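Germination-specific N-acetylmuramoyl-L-alanine amidase, Autolysin (Clostridioides difficile, PDB 7RAG) is a zinc-dependent hydrolase that probably cleaves the amide link between N-acetylmuramoyl groups and L-alanine in peptidoglycan, and is allosterically activated by the lipoprotein GerS. Local coordinates at residues 50-55 / 199-204; 145-150 / 195-200. One frame throughout, in Å; residues are numbered along the deposited sequence.

Interaction 1 (50-55 / 199-204); sequences LKLREL and WAIYIG. With EDO (1,2-ethanediol), chain D.
Tyr202 OH is gripped by three groups: it shares a hydrogen bond with O2 of a bound 1,2-ethanediol (2.9 Å), probably taken up from the crystallisation liquor, a second with Ser59 OG, and a weak third with Gln206 NE2. A tyrosine suits this place because its hydroxyl takes polar partners while one face of the ring packs on a leucine. With CG anti to the backbone N (chi1 161°), CG comes close to Leu55 CB, which sits over one face in a CH-pi contact, 4.0 Å from the centroid of the Tyr202 ring and 22° off its normal. The two methyls of Leu55 then divide the work. CD1 presses against the helix backbone at Trp199 N (3.6 Å) and also meets Tyr202 CB, whereas CD2 comes to the indole edge, in its plane, 3.8 Å from Trp199 CE3, and touches the carbon chain of the diol as well. Leu52, one turn earlier, is forked in the same way: CD2 reaches Ile201 CG2 (3.7 Å) and CD1 meets Tyr202 CB (3.8 Å). Branched leucines thus reach two neighbours each, so a few residues fill a buried seam. Leu52 also lies on Leu21 of strand 18-23, which places this seam beside the central sheet, while Leu64 of the lipoprotein chain packs on Leu55. The two helical segments approach to 9.4 Å between axes with their directions 43° apart, an interface of neighbouring helices in the alpha/beta fold of the Amidase_3 family.

Interaction 2 (145-150 / 195-200); sequences RVVDKT and EKIAWA
Val146 and Val147, near the C-terminal end of helix 130-147, make the apolar contacts with helix 191-211. Val146 points its CB toward 195-200, where it meets the methyl of Ala200 (CB to CB, 3.9 Å), and the small alanine lets the two backbones come close, with the CA atoms of Val146 and Ala200 5.9 Å apart. The CG1 of Val146, anti to the backbone N (chi1 175°), comes in at the edge of the indole, in the ring plane, 3.9 Å from Trp199 CD1, and also meets Lys196 CG. Val147 works through one branch, CG2, which lies 4.0 Å from Ile197 CG1 and somewhat farther from Ala200 CB. Beta-branched valines suit this position because their methyls sit close to the backbone and meet a neighbouring helix at short range.

The one close approach to a polar atom comes from Lys196, whose chain, extended beyond CG, runs past Val146 and sets CE 3.3 Å from Val146 O. The carbonyl lies near the C-terminal end of its helix, so the positive charge carried beyond CE is probably favourable there.

The remaining polar interactions stay within 145-150 or lead to residues outside the two segments, in this chain or the lipoprotein. Asp148 OD1 accepts from Thr150 N (3.0 Å), an Asx turn, with the donor above the carboxylate plane. Arg145 lays its guanidinium over Val146 CG2 and forms salt bridges with Glu142 and with Asp85 of the lipoprotein chain, which also accepts from Trp199 NE1.

Between the two segments, then, the chemistry implies attachment by partly buried van der Waals packing, with no directional bond, while Arg145 and Glu195, the latter salt-bridged to Lys82 of the lipoprotein chain, turn their charges to the lipoprotein interface.

Interactions 1 and 2 use successive, overlapping parts of helix 191-211, their centres 10 Å apart, and share Trp199 and Ala200. Of these, only Trp199 touches the partner in both: Leu55 and Val146 meet its indole at different edge atoms. They also touch directly. Lys51 NZ of 50-55 forms a salt bridge with Glu195 OE2 of 195-200 (2.9 Å), and Lys51 CB lies 3.6 Å from Ala198 CB. Together the two contacts place helix 191-211 between helices 41-58 and 130-147. The zinc, bound by His25, Glu41 and His109, is about 13 Å from the side chain of Ile201 and about 14 Å from that of Ile197. Both contacts lie away from the metal but beside the activating lipoprotein.

Interaction 1 (50-55 / 199-204)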
ATOM      1  N   LEU B  50      13.190  26.578  -8.774  1.00 46.85           N
ATOM      2  CA  LEU B  50      12.677  26.123 -10.059  1.00 47.91           C
ATOM      3  C   LEU B  50      12.541  24.604 -10.115  1.00 49.67           C
ATOM      4  O   LEU B  50      11.603  24.089 -10.752  1.00 50.25           O
ATOM      5  CB  LEU B  50      13.548  26.644 -11.200  1.00 50.43           C
ATOM      6  CG  LEU B  50      13.425  28.167 -11.363  1.00 55.64           C
ATOM      7  CD1 LEU B  50      14.383  28.665 -12.399  1.00 52.49           C
ATOM      8  CD2 LEU B  50      11.986  28.637 -11.685  1.00 47.91           C
ATOM      9  N   LYS B  51      13.423  23.867  -9.431  1.00 49.35           N
ATOM     10  CA  LYS B  51      13.202  22.423  -9.299  1.00 51.21           C
ATOM     11  C   LYS B  51      11.887  22.139  -8.585  1.00 47.14           C
ATOM     12  O   LYS B  51      11.100  21.278  -9.018  1.00 47.21           O
ATOM     13  CB  LYS B  51      14.355  21.754  -8.543  1.00 51.33           C
ATOM     14  CG  LYS B  51      15.742  21.966  -9.140  1.00 53.55           C
ATOM     15  CD  LYS B  51      15.868  21.378 -10.512  1.00 55.86           C
ATOM     16  CE  LYS B  51      17.326  21.452 -11.025  1.00 63.21           C
ATOM     17  NZ  LYS B  51      17.509  20.714 -12.321  1.00 61.32           N
ATOM     18  N   LEU B  52      11.630  22.876  -7.492  1.00 46.62           N
ATOM     19  CA  LEU B  52      10.426  22.685  -6.677  1.00 45.02           C
ATOM     20  C   LEU B  52       9.170  23.084  -7.449  1.00 46.50           C
ATOM     21  O   LEU B  52       8.137  22.416  -7.359  1.00 47.85           O
ATOM     22  CB  LEU B  52      10.555  23.494  -5.380  1.00 43.17           C
ATOM     23  CG  LEU B  52       9.448  23.478  -4.313  1.00 45.50           C
ATOM     24  CD1 LEU B  52       9.009  22.035  -4.001  1.00 43.14           C
ATOM     25  CD2 LEU B  52       9.913  24.190  -3.032  1.00 41.00           C
ATOM     26  N   ARG B  53       9.246  24.174  -8.209  1.00 46.18           N
ATOM     27  CA  ARG B  53       8.183  24.554  -9.125  1.00 43.69           C
ATOM     28  C   ARG B  53       7.827  23.404 -10.065  1.00 45.45           C
ATOM     29  O   ARG B  53       6.646  23.118 -10.298  1.00 42.32           O
ATOM     30  CB  ARG B  53       8.633  25.797  -9.917  1.00 43.96           C
ATOM     31  CG  ARG B  53       7.594  26.375 -10.850  1.00 43.12           C
ATOM     32  CD  ARG B  53       7.691  25.754 -12.245  1.00 44.43           C
ATOM     33  NE  ARG B  53       7.021  26.555 -13.263  1.00 48.71           N
ATOM     34  CZ  ARG B  53       7.592  27.562 -13.911  1.00 49.50           C
ATOM     35  NH1 ARG B  53       8.857  27.874 -13.639  1.00 50.95           N
ATOM     36  NH2 ARG B  53       6.907  28.237 -14.833  1.00 47.89           N
ATOM     37  N   GLU B  54       8.840  22.765 -10.660  1.00 45.52           N
ATOM     38  CA  GLU B  54       8.538  21.649 -11.555  1.00 47.14           C
ATOM     39  C   GLU B  54       7.852  20.497 -10.815  1.00 46.22           C
ATOM     40  O   GLU B  54       6.861  19.933 -11.305  1.00 46.26           O
ATOM     41  CB  GLU B  54       9.810  21.179 -12.257  1.00 49.95           C
ATOM     42  CG  GLU B  54      10.230  22.132 -13.320  1.00 51.29           C
ATOM     43  CD  GLU B  54      11.522  21.745 -14.007  1.00 57.78           C
ATOM     44  OE1 GLU B  54      12.159  20.743 -13.583  1.00 55.13           O
ATOM     45  OE2 GLU B  54      11.892  22.466 -14.974  1.00 59.07           O
ATOM     46  N   LEU B  55       8.344  20.156  -9.617  1.00 45.67           N
ATOM     47  CA  LEU B  55       7.697  19.098  -8.835  1.00 46.02           C
ATOM     48  C   LEU B  55       6.228  19.417  -8.581  1.00 43.70           C
ATOM     49  O   LEU B  55       5.350  18.573  -8.787  1.00 48.37           O
ATOM     50  CB  LEU B  55       8.425  18.881  -7.504  1.00 43.87           C
ATOM     51  CG  LEU B  55       9.778  18.178  -7.661  1.00 46.18           C
ATOM     52  CD1 LEU B  55      10.585  18.265  -6.369  1.00 45.51           C
ATOM     53  CD2 LEU B  55       9.595  16.739  -8.101  1.00 47.72           C
ATOM     54  N   TRP B 199      12.958  17.808  -3.763  1.00 50.32           N
ATOM     55  CA  TRP B 199      12.162  16.625  -3.472  1.00 49.71           C
ATOM     56  C   TRP B 199      11.743  16.576  -2.004  1.00 53.18           C
ATOM     57  O   TRP B 199      10.572  16.309  -1.689  1.00 49.25           O
ATOM     58  CB  TRP B 199      12.949  15.373  -3.835  1.00 50.90           C
ATOM     59  CG  TRP B 199      12.187  14.166  -3.543  1.00 54.62           C
ATOM     60  CD1 TRP B 199      12.354  13.325  -2.484  1.00 53.54           C
ATOM     61  CD2 TRP B 199      11.069  13.671  -4.282  1.00 53.05           C
ATOM     62  NE1 TRP B 199      11.421  12.328  -2.531  1.00 57.85           N
ATOM     63  CE2 TRP B 199      10.618  12.517  -3.627  1.00 53.08           C
ATOM     64  CE3 TRP B 199      10.414  14.089  -5.445  1.00 51.38           C
ATOM     65  CZ2 TRP B 199       9.542  11.776  -4.090  1.00 53.24           C
ATOM     66  CZ3 TRP B 199       9.350  13.353  -5.907  1.00 49.38           C
ATOM     67  CH2 TRP B 199       8.922  12.209  -5.232  1.00 55.44           C
ATOM     68  N   ALA B 200      12.676  16.844  -1.088  1.00 50.12           N
ATOM     69  CA  ALA B 200      12.318  16.824   0.329  1.00 54.05           C
ATOM     70  C   ALA B 200      11.236  17.864   0.639  1.00 53.98           C
ATOM     71  O   ALA B 200      10.250  17.569   1.328  1.00 49.23           O
ATOM     72  CB  ALA B 200      13.557  17.051   1.191  1.00 50.98           C
ATOM     73  N   ILE B 201      11.390  19.084   0.112  1.00 51.26           N
ATOM     74  CA  ILE B 201      10.406  20.128   0.393  1.00 49.55           C
ATOM     75  C   ILE B 201       9.052  19.754  -0.194  1.00 51.78           C
ATOM     76  O   ILE B 201       7.997  19.951   0.437  1.00 53.03           O
ATOM     77  CB  ILE B 201      10.875  21.494  -0.134  1.00 44.39           C
ATOM     78  CG1 ILE B 201      12.298  21.801   0.350  1.00 48.68           C
ATOM     79  CG2 ILE B 201       9.873  22.567   0.322  1.00 44.68           C
ATOM     80  CD1 ILE B 201      12.840  23.158  -0.092  1.00 46.95           C
ATOM     81  N   TYR B 202       9.059  19.225  -1.414  1.00 48.10           N
ATOM     82  CA  TYR B 202       7.825  18.841  -2.084  1.00 49.67           C
ATOM     83  C   TYR B 202       7.101  17.757  -1.302  1.00 53.13           C
ATOM     84  O   TYR B 202       5.879  17.831  -1.102  1.00 52.40           O
ATOM     85  CB  TYR B 202       8.159  18.386  -3.504  1.00 46.51           C
ATOM     86  CG  TYR B 202       7.124  17.547  -4.206  1.00 48.35           C
ATOM     87  CD1 TYR B 202       5.921  18.099  -4.652  1.00 45.01           C
ATOM     88  CD2 TYR B 202       7.368  16.201  -4.465  1.00 52.03           C
ATOM     89  CE1 TYR B 202       4.981  17.324  -5.317  1.00 44.38           C
ATOM     90  CE2 TYR B 202       6.438  15.413  -5.116  1.00 50.86           C
ATOM     91  CZ  TYR B 202       5.249  15.981  -5.542  1.00 53.20           C
ATOM     92  OH  TYR B 202       4.342  15.189  -6.196  1.00 54.33           O
ATOM     93  N   ILE B 203       7.844  16.762  -0.811  1.00 51.21           N
ATOM     94  CA  ILE B 203       7.217  15.717  -0.012  1.00 51.30           C
ATOM     95  C   ILE B 203       6.679  16.297   1.289  1.00 51.79           C
ATOM     96  O   ILE B 203       5.588  15.932   1.735  1.00 50.05           O
ATOM     97  CB  ILE B 203       8.199  14.554   0.221  1.00 53.58           C
ATOM     98  CG1 ILE B 203       8.404  13.785  -1.088  1.00 54.15           C
ATOM     99  CG2 ILE B 203       7.678  13.598   1.268  1.00 56.63           C
ATOM    100  CD1 ILE B 203       7.098  13.372  -1.745  1.00 51.95           C
ATOM    101  N   GLY B 204       7.416  17.216   1.917  1.00 48.79           N
ATOM    102  CA  GLY B 204       6.914  17.809   3.146  1.00 54.56           C
ATOM    103  C   GLY B 204       5.593  18.524   2.937  1.00 54.00           C
ATOM    104  O   GLY B 204       4.635  18.326   3.690  1.00 54.98           O
TER
HETATM  105  C1  EDO D 302       6.191  14.369 -10.608  1.00 56.31           C
HETATM  106  O1  EDO D 302       5.105  13.440 -10.400  1.00 62.75           O
HETATM  107  C2  EDO D 302       6.622  14.887  -9.257  1.00 54.50           C
HETATM  108  O2  EDO D 302       5.938  14.064  -8.286  1.00 64.08           O

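Interaction 2 (145-150 / 195-200)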
ATOM      1  N   ARG B 145      14.957  13.245   6.611  1.00 67.42           N
ATOM      2  CA  ARG B 145      14.904  11.858   6.144  1.00 64.57           C
ATOM      3  C   ARG B 145      15.533  11.707   4.772  1.00 71.95           C
ATOM      4  O   ARG B 145      16.228  10.722   4.512  1.00 78.04           O
ATOM      5  CB  ARG B 145      13.466  11.345   6.104  1.00 67.80           C
ATOM      6  CG  ARG B 145      13.336   9.930   5.549  1.00 64.06           C
ATOM      7  CD  ARG B 145      11.871   9.533   5.318  1.00 64.55           C
ATOM      8  NE  ARG B 145      11.191  10.407   4.358  1.00 67.37           N
ATOM      9  CZ  ARG B 145      11.186  10.216   3.037  1.00 68.01           C
ATOM     10  NH1 ARG B 145      11.817   9.184   2.507  1.00 68.23           N
ATOM     11  NH2 ARG B 145      10.550  11.050   2.234  1.00 65.03           N
ATOM     12  N   VAL B 146      15.297  12.668   3.883  1.00 72.90           N
ATOM     13  CA  VAL B 146      15.733  12.568   2.498  1.00 70.61           C
ATOM     14  C   VAL B 146      17.152  13.087   2.318  1.00 69.52           C
ATOM     15  O   VAL B 146      17.958  12.468   1.623  1.00 74.97           O
ATOM     16  CB  VAL B 146      14.736  13.331   1.601  1.00 61.90           C
ATOM     17  CG1 VAL B 146      15.223  13.352   0.179  1.00 59.81           C
ATOM     18  CG2 VAL B 146      13.353  12.705   1.694  1.00 60.95           C
ATOM     19  N   VAL B 147      17.487  14.222   2.914  1.00 67.36           N
ATOM     20  CA  VAL B 147      18.744  14.876   2.574  1.00 73.36           C
ATOM     21  C   VAL B 147      19.873  14.460   3.507  1.00 78.52           C
ATOM     22  O   VAL B 147      21.002  14.238   3.068  1.00 83.24           O
ATOM     23  CB  VAL B 147      18.542  16.403   2.580  1.00 71.72           C
ATOM     24  CG1 VAL B 147      19.884  17.113   2.601  1.00 66.47           C
ATOM     25  CG2 VAL B 147      17.703  16.826   1.376  1.00 65.03           C
ATOM     26  N   ASP B 148      19.621  14.378   4.807  1.00 72.08           N
ATOM     27  CA  ASP B 148      20.717  14.162   5.742  1.00 76.85           C
ATOM     28  C   ASP B 148      20.126  13.645   7.056  1.00 82.20           C
ATOM     29  O   ASP B 148      19.587  14.432   7.842  1.00 84.89           O
ATOM     30  CB  ASP B 148      21.481  15.461   5.927  1.00 78.02           C
ATOM     31  CG  ASP B 148      22.586  15.356   6.935  1.00 85.95           C
ATOM     32  OD1 ASP B 148      22.988  14.220   7.263  1.00 85.41           O
ATOM     33  OD2 ASP B 148      23.055  16.422   7.390  1.00 90.08           O
ATOM     34  N   LYS B 149      20.267  12.339   7.301  1.00 80.12           N
ATOM     35  CA  LYS B 149      19.728  11.789   8.537  1.00 80.14           C
ATOM     36  C   LYS B 149      20.491  12.285   9.751  1.00 81.22           C
ATOM     37  O   LYS B 149      19.982  12.191  10.874  1.00 81.70           O
ATOM     38  CB  LYS B 149      19.740  10.268   8.488  1.00 80.54           C
ATOM     39  CG  LYS B 149      18.718   9.706   7.529  1.00 82.82           C
ATOM     40  CD  LYS B 149      18.796   8.189   7.466  1.00 90.98           C
ATOM     41  CE  LYS B 149      17.786   7.656   6.463  1.00 84.81           C
ATOM     42  NZ  LYS B 149      16.444   8.198   6.760  1.00 77.07           N
ATOM     43  N   THR B 150      21.694  12.819   9.539  1.00 83.23           N
ATOM     44  CA  THR B 150      22.484  13.396  10.616  1.00 82.05           C
ATOM     45  C   THR B 150      21.805  14.616  11.223  1.00 85.36           C
ATOM     46  O   THR B 150      21.988  14.897  12.411  1.00 80.42           O
ATOM     47  CB  THR B 150      23.862  13.771  10.070  1.00 81.66           C
ATOM     48  OG1 THR B 150      24.876  13.120  10.823  1.00 83.45           O
ATOM     49  CG2 THR B 150      24.090  15.276  10.098  1.00 86.65           C
ATOM     50  N   GLU B 195      18.208  19.071  -6.514  1.00 59.75           N
ATOM     51  CA  GLU B 195      16.981  18.326  -6.793  1.00 60.35           C
ATOM     52  C   GLU B 195      16.534  17.510  -5.587  1.00 60.99           C
ATOM     53  O   GLU B 195      15.332  17.396  -5.320  1.00 55.85           O
ATOM     54  CB  GLU B 195      17.165  17.433  -8.013  1.00 56.67           C
ATOM     55  CG  GLU B 195      17.350  18.208  -9.286  1.00 62.61           C
ATOM     56  CD  GLU B 195      17.613  17.322 -10.496  1.00 67.87           C
ATOM     57  OE1 GLU B 195      17.695  16.080 -10.339  1.00 72.99           O
ATOM     58  OE2 GLU B 195      17.722  17.870 -11.614  1.00 68.46           O
ATOM     59  N   LYS B 196      17.486  16.928  -4.856  1.00 59.91           N
ATOM     60  CA  LYS B 196      17.147  16.196  -3.637  1.00 54.59           C
ATOM     61  C   LYS B 196      16.423  17.098  -2.634  1.00 58.71           C
ATOM     62  O   LYS B 196      15.405  16.708  -2.040  1.00 55.72           O
ATOM     63  CB  LYS B 196      18.430  15.626  -3.038  1.00 62.02           C
ATOM     64  CG  LYS B 196      18.276  14.418  -2.141  1.00 71.58           C
ATOM     65  CD  LYS B 196      19.560  13.562  -2.190  1.00 76.42           C
ATOM     66  CE  LYS B 196      19.432  12.277  -1.353  1.00 82.55           C
ATOM     67  NZ  LYS B 196      20.610  11.369  -1.514  1.00 87.33           N
ATOM     68  N   ILE B 197      16.937  18.316  -2.440  1.00 57.69           N
ATOM     69  CA  ILE B 197      16.308  19.260  -1.517  1.00 55.12           C
ATOM     70  C   ILE B 197      14.903  19.615  -1.986  1.00 54.72           C
ATOM     71  O   ILE B 197      13.950  19.669  -1.196  1.00 52.41           O
ATOM     72  CB  ILE B 197      17.171  20.525  -1.376  1.00 61.87           C
ATOM     73  CG1 ILE B 197      18.422  20.218  -0.566  1.00 58.65           C
ATOM     74  CG2 ILE B 197      16.334  21.684  -0.780  1.00 52.38           C
ATOM     75  CD1 ILE B 197      19.423  21.312  -0.605  1.00 62.35           C
ATOM     76  N   ALA B 198      14.760  19.895  -3.284  1.00 56.46           N
ATOM     77  CA  ALA B 198      13.434  20.197  -3.798  1.00 53.20           C
ATOM     78  C   ALA B 198      12.487  19.034  -3.538  1.00 50.06           C
ATOM     79  O   ALA B 198      11.350  19.238  -3.113  1.00 43.83           O
ATOM     80  CB  ALA B 198      13.505  20.530  -5.286  1.00 49.27           C
ATOM     81  N   TRP B 199      12.958  17.808  -3.763  1.00 50.32           N
ATOM     82  CA  TRP B 199      12.162  16.625  -3.472  1.00 49.71           C
ATOM     83  C   TRP B 199      11.743  16.576  -2.004  1.00 53.18           C
ATOM     84  O   TRP B 199      10.572  16.309  -1.689  1.00 49.25           O
ATOM     85  CB  TRP B 199      12.949  15.373  -3.835  1.00 50.90           C
ATOM     86  CG  TRP B 199      12.187  14.166  -3.543  1.00 54.62           C
ATOM     87  CD1 TRP B 199      12.354  13.325  -2.484  1.00 53.54           C
ATOM     88  CD2 TRP B 199      11.069  13.671  -4.282  1.00 53.05           C
ATOM     89  NE1 TRP B 199      11.421  12.328  -2.531  1.00 57.85           N
ATOM     90  CE2 TRP B 199      10.618  12.517  -3.627  1.00 53.08           C
ATOM     91  CE3 TRP B 199      10.414  14.089  -5.445  1.00 51.38           C
ATOM     92  CZ2 TRP B 199       9.542  11.776  -4.090  1.00 53.24           C
ATOM     93  CZ3 TRP B 199       9.350  13.353  -5.907  1.00 49.38           C
ATOM     94  CH2 TRP B 199       8.922  12.209  -5.232  1.00 55.44           C
ATOM     95  N   ALA B 200      12.676  16.844  -1.088  1.00 50.12           N
ATOM     96  CA  ALA B 200      12.318  16.824   0.329  1.00 54.05           C
ATOM     97  C   ALA B 200      11.236  17.864   0.639  1.00 53.98           C
ATOM     98  O   ALA B 200      10.250  17.569   1.328  1.00 49.23           O
ATOM     99  CB  ALA B 200      13.557  17.051   1.191  1.00 50.98           C
TER